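Long-range contacts in second substrate binding domain of putative amino acid ABC transporter (Streptococcus pneumoniae, PDB 4OEN), which probably binds an amino acid outside the cell and delivers it to an ABC transporter for uptake: residues S85-N90 against D159-K164; A89-G94 against T180-T185. All blocks are in the same frame, centred on the assembly; numbering follows the deposited sequence.

Interaction 1: residues S85-N90 against D159-K164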
# COMPACT_ATOMS: atom_id res chain seq x y z
N SER A 85 -9.86 6.72 -5.26
CA SER A 85 -9.01 5.88 -4.43
C SER A 85 -9.54 4.46 -4.39
O SER A 85 -10.74 4.25 -4.19
CB SER A 85 -8.93 6.44 -3.01
OG SER A 85 -8.11 5.60 -2.20
N TYR A 86 -8.64 3.48 -4.52
CA TYR A 86 -9.05 2.09 -4.32
C TYR A 86 -8.50 1.53 -3.02
O TYR A 86 -8.77 0.38 -2.68
CB TYR A 86 -8.63 1.20 -5.50
CG TYR A 86 -7.14 1.07 -5.77
CD1 TYR A 86 -6.37 0.12 -5.11
CD2 TYR A 86 -6.53 1.87 -6.71
CE1 TYR A 86 -5.00 0.01 -5.37
CE2 TYR A 86 -5.15 1.76 -6.98
CZ TYR A 86 -4.41 0.82 -6.31
OH TYR A 86 -3.05 0.69 -6.56
N TYR A 87 -7.75 2.33 -2.28
CA TYR A 87 -7.18 1.86 -1.02
C TYR A 87 -6.70 3.03 -0.18
O TYR A 87 -5.89 3.84 -0.64
CB TYR A 87 -6.01 0.90 -1.28
CG TYR A 87 -5.50 0.26 -0.01
CD1 TYR A 87 -6.24 -0.73 0.63
CD2 TYR A 87 -4.29 0.64 0.55
CE1 TYR A 87 -5.79 -1.32 1.79
CE2 TYR A 87 -3.82 0.04 1.71
CZ TYR A 87 -4.57 -0.94 2.32
OH TYR A 87 -4.14 -1.54 3.48
N THR A 88 -7.21 3.11 1.05
CA THR A 88 -6.74 4.11 1.99
C THR A 88 -5.57 3.54 2.76
O THR A 88 -5.73 2.54 3.47
CB THR A 88 -7.83 4.54 2.98
OG1 THR A 88 -8.92 5.10 2.25
CG2 THR A 88 -7.27 5.58 3.97
N ALA A 89 -4.42 4.18 2.61
CA ALA A 89 -3.18 3.72 3.22
C ALA A 89 -3.08 4.26 4.64
O ALA A 89 -3.24 5.45 4.86
CB ALA A 89 -1.99 4.16 2.40
N ASN A 90 -2.84 3.35 5.58
CA ASN A 90 -2.71 3.71 6.98
C ASN A 90 -1.34 3.36 7.51
O ASN A 90 -0.68 2.48 6.97
CB ASN A 90 -3.74 2.98 7.85
CG ASN A 90 -5.17 3.27 7.47
OD1 ASN A 90 -5.56 4.42 7.28
ND2 ASN A 90 -5.98 2.23 7.39
N ASP A 159 3.61 0.48 7.72
CA ASP A 159 2.54 0.61 6.75
C ASP A 159 1.56 -0.55 6.92
O ASP A 159 1.97 -1.72 6.94
CB ASP A 159 3.11 0.59 5.33
CG ASP A 159 3.95 1.80 5.03
OD1 ASP A 159 3.44 2.92 5.24
OD2 ASP A 159 5.11 1.64 4.60
N GLU A 160 0.28 -0.21 6.99
CA GLU A 160 -0.74 -1.23 7.19
C GLU A 160 -0.77 -2.32 6.09
O GLU A 160 -0.82 -3.49 6.42
CB GLU A 160 -2.13 -0.60 7.34
CG GLU A 160 -3.22 -1.66 7.35
CD GLU A 160 -4.56 -1.15 7.79
OE1 GLU A 160 -4.63 -0.12 8.51
OE2 GLU A 160 -5.58 -1.80 7.43
N PRO A 161 -0.69 -1.95 4.79
CA PRO A 161 -0.76 -3.07 3.83
C PRO A 161 0.44 -4.01 3.92
O PRO A 161 0.32 -5.20 3.63
CB PRO A 161 -0.81 -2.36 2.47
CG PRO A 161 -0.31 -0.97 2.72
CD PRO A 161 -0.70 -0.64 4.12
N VAL A 162 1.59 -3.49 4.34
CA VAL A 162 2.78 -4.32 4.49
C VAL A 162 2.63 -5.26 5.67
O VAL A 162 2.87 -6.47 5.56
CB VAL A 162 4.05 -3.45 4.67
CG1 VAL A 162 5.24 -4.30 5.07
CG2 VAL A 162 4.34 -2.69 3.38
N LEU A 163 2.19 -4.70 6.79
CA LEU A 163 1.97 -5.51 7.98
C LEU A 163 0.86 -6.53 7.77
O LEU A 163 1.03 -7.69 8.12
CB LEU A 163 1.64 -4.62 9.17
CG LEU A 163 2.73 -4.50 10.24
CD1 LEU A 163 2.31 -3.47 11.29
CD2 LEU A 163 2.99 -5.86 10.86
N LYS A 164 -0.27 -6.12 7.19
CA LYS A 164 -1.38 -7.05 6.97
C LYS A 164 -1.01 -8.15 5.98
O LYS A 164 -1.45 -9.29 6.11
CB LYS A 164 -2.63 -6.31 6.47
CG LYS A 164 -3.32 -5.44 7.51
CD LYS A 164 -4.32 -6.22 8.34
CE LYS A 164 -5.16 -5.29 9.21
NZ LYS A 164 -6.06 -4.41 8.42
O HOH W 1 -5.74 -2.99 4.99
O HOH W 2 0.56 2.61 4.50
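Two hydrogen bonds tie N90 to the first turn of helix 160-168. The backbone N of E160 points almost straight at N90 O (2.9 Å, N-H...O 171°), approaching from above the carbonyl plane. The side chains of N90 and E160 run alongside each other in the same direction, and N90 ND2 donates to E160 OE1 at 2.9 Å. The donor has OE1 in its own amide plane but meets the carboxylate from above, the two planes being 43° apart. The other carboxylate oxygen, E160 OE2, pairs with K164 NZ at 2.8 Å, a salt bridge one helical turn on, which would favour the ionised acid. OE2 also accepts from a water that lies in plane at the Y87 ring edge, 2.6 Å from Y87 OH. A second water donates to both N90 O and D159 OD1. With CG anti to the backbone N, Y87 crosses P161 obliquely, Y87 CE2 lying 3.8 Å from P161 CG and Y87 OH 3.6 Å from P161 CB. Strand and helix axes are nearly perpendicular, at 87°. Strand 87-96 pairs antiparallel with strand 155-159, and the E160 N to N90 O bond carries that ladder past D159, the N-cap residue, into the helix that follows. L222 of helix 213-222 touches Y87 and K164, and I92 of strand 87-96 packs on E160 and L163.

Interaction 2: residues A89-G94 against T180-T185; sequences ANTILG and TPIGET
Strands 89-94 and 180-185 run antiparallel, their axes 4.3 Å apart at closest and 146° between directions, and the register is offset by one at a classic beta bulge. A89 N donates to G183 O at 2.8 Å, while A89 O receives two N-H groups: I182 N, nearly straight at 2.8 Å, and G183 N, longer at 3.3 Å on a lone pair. One residue thus faces two before N90 meets P181 in a non-hydrogen-bonded pair, a position where this ladder asks no N-H of the proline. T91 and T180 then exchange two backbone bonds. N90, whose ND2 serves E160, turns OD1 to 3.1 Å from P181 CA. I182 holds CG1 in the crowded position between N and C (chi1 62°), bringing it within 3.2 Å of A89 O. Its CG2 meets T91 CG2 at 3.8 Å, the two side chains crossing at about a right angle, while T91 OG1 bonds the S120 hydroxyl and T185 OG1 the carbonyl of Y87. Two strands passing between the lobes form the hinge in type II periplasmic binding proteins; 87-96 and 180-190 probably do so here, consistent with bending as the cleft closes.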
# COMPACT_ATOMS: atom_id res chain seq x y z
N ALA A 89 -4.42 4.18 2.61
CA ALA A 89 -3.18 3.72 3.22
C ALA A 89 -3.08 4.26 4.64
O ALA A 89 -3.24 5.45 4.86
CB ALA A 89 -1.99 4.16 2.40
N ASN A 90 -2.84 3.35 5.58
CA ASN A 90 -2.71 3.71 6.98
C ASN A 90 -1.34 3.36 7.51
O ASN A 90 -0.68 2.48 6.97
CB ASN A 90 -3.74 2.98 7.85
CG ASN A 90 -5.17 3.27 7.47
OD1 ASN A 90 -5.56 4.42 7.28
ND2 ASN A 90 -5.98 2.23 7.39
N THR A 91 -0.94 4.05 8.58
CA THR A 91 0.13 3.57 9.45
C THR A 91 -0.56 2.84 10.61
O THR A 91 -1.65 3.24 11.01
CB THR A 91 1.03 4.72 9.96
OG1 THR A 91 1.99 4.19 10.86
CG2 THR A 91 0.22 5.76 10.68
N ILE A 92 0.05 1.78 11.11
CA ILE A 92 -0.62 0.95 12.12
C ILE A 92 0.41 0.33 13.05
O ILE A 92 1.55 0.07 12.66
CB ILE A 92 -1.50 -0.13 11.43
CG1 ILE A 92 -2.53 -0.72 12.39
CG2 ILE A 92 -0.65 -1.23 10.81
CD1 ILE A 92 -3.58 -1.56 11.66
N LEU A 93 0.01 0.12 14.29
CA LEU A 93 0.87 -0.54 15.27
C LEU A 93 0.90 -2.06 15.06
O LEU A 93 -0.14 -2.68 14.82
CB LEU A 93 0.39 -0.23 16.70
CG LEU A 93 1.43 -0.52 17.79
CD1 LEU A 93 2.43 0.62 17.90
CD2 LEU A 93 0.74 -0.79 19.13
N GLY A 94 2.08 -2.66 15.19
CA GLY A 94 2.22 -4.11 15.14
C GLY A 94 2.85 -4.63 16.42
O GLY A 94 3.77 -4.00 16.93
N THR A 180 -4.05 4.75 11.34
CA THR A 180 -4.24 6.18 11.10
C THR A 180 -3.93 6.45 9.64
O THR A 180 -2.86 6.08 9.14
CB THR A 180 -3.33 7.04 12.00
OG1 THR A 180 -3.78 6.96 13.35
CG2 THR A 180 -3.36 8.49 11.57
N PRO A 181 -4.87 7.10 8.94
CA PRO A 181 -4.74 7.36 7.51
C PRO A 181 -3.54 8.23 7.18
O PRO A 181 -3.30 9.24 7.85
CB PRO A 181 -6.05 8.07 7.15
CG PRO A 181 -6.51 8.68 8.43
CD PRO A 181 -6.11 7.69 9.49
N ILE A 182 -2.79 7.84 6.16
CA ILE A 182 -1.66 8.64 5.71
C ILE A 182 -1.84 9.05 4.25
O ILE A 182 -1.15 9.94 3.76
CB ILE A 182 -0.33 7.90 5.91
CG1 ILE A 182 -0.27 6.61 5.10
CG2 ILE A 182 -0.11 7.60 7.39
CD1 ILE A 182 0.98 5.79 5.35
N GLY A 183 -2.79 8.43 3.55
CA GLY A 183 -3.03 8.82 2.17
C GLY A 183 -3.96 7.90 1.41
O GLY A 183 -4.48 6.93 1.95
N GLU A 184 -4.15 8.23 0.14
CA GLU A 184 -4.99 7.43 -0.74
C GLU A 184 -4.15 6.85 -1.86
O GLU A 184 -3.09 7.39 -2.22
CB GLU A 184 -6.12 8.28 -1.33
CG GLU A 184 -6.96 9.01 -0.30
CD GLU A 184 -7.74 8.07 0.60
OE1 GLU A 184 -7.91 6.88 0.25
OE2 GLU A 184 -8.18 8.53 1.67
N THR A 185 -4.64 5.76 -2.42
CA THR A 185 -3.92 5.03 -3.44
C THR A 185 -4.80 5.00 -4.68
O THR A 185 -5.97 4.68 -4.59
CB THR A 185 -3.62 3.59 -2.98
OG1 THR A 185 -3.23 3.60 -1.60
CG2 THR A 185 -2.52 2.97 -3.82

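Strand 87-96 serves both interactions, sharing A89 and N90, and the two centres lie 6 Å apart. In interaction 1 the strand meets the start of a helix at the surface, through carboxylate, amide, ammonium and water; in interaction 2, partly buried, it pairs edge to edge with strand 180-190 and main-chain bonds dominate. N90 takes part in both, with opposite ends of its amide. Further bonds stitch residues 85-90 to 180-185: S85 OG and T88 OG1 both meet E184 OE1. Interaction 1 anchors the start of helix 160-168 to strand 87-96, and interaction 2 pairs that strand with 180-190, the other strand that probably crosses between the lobes.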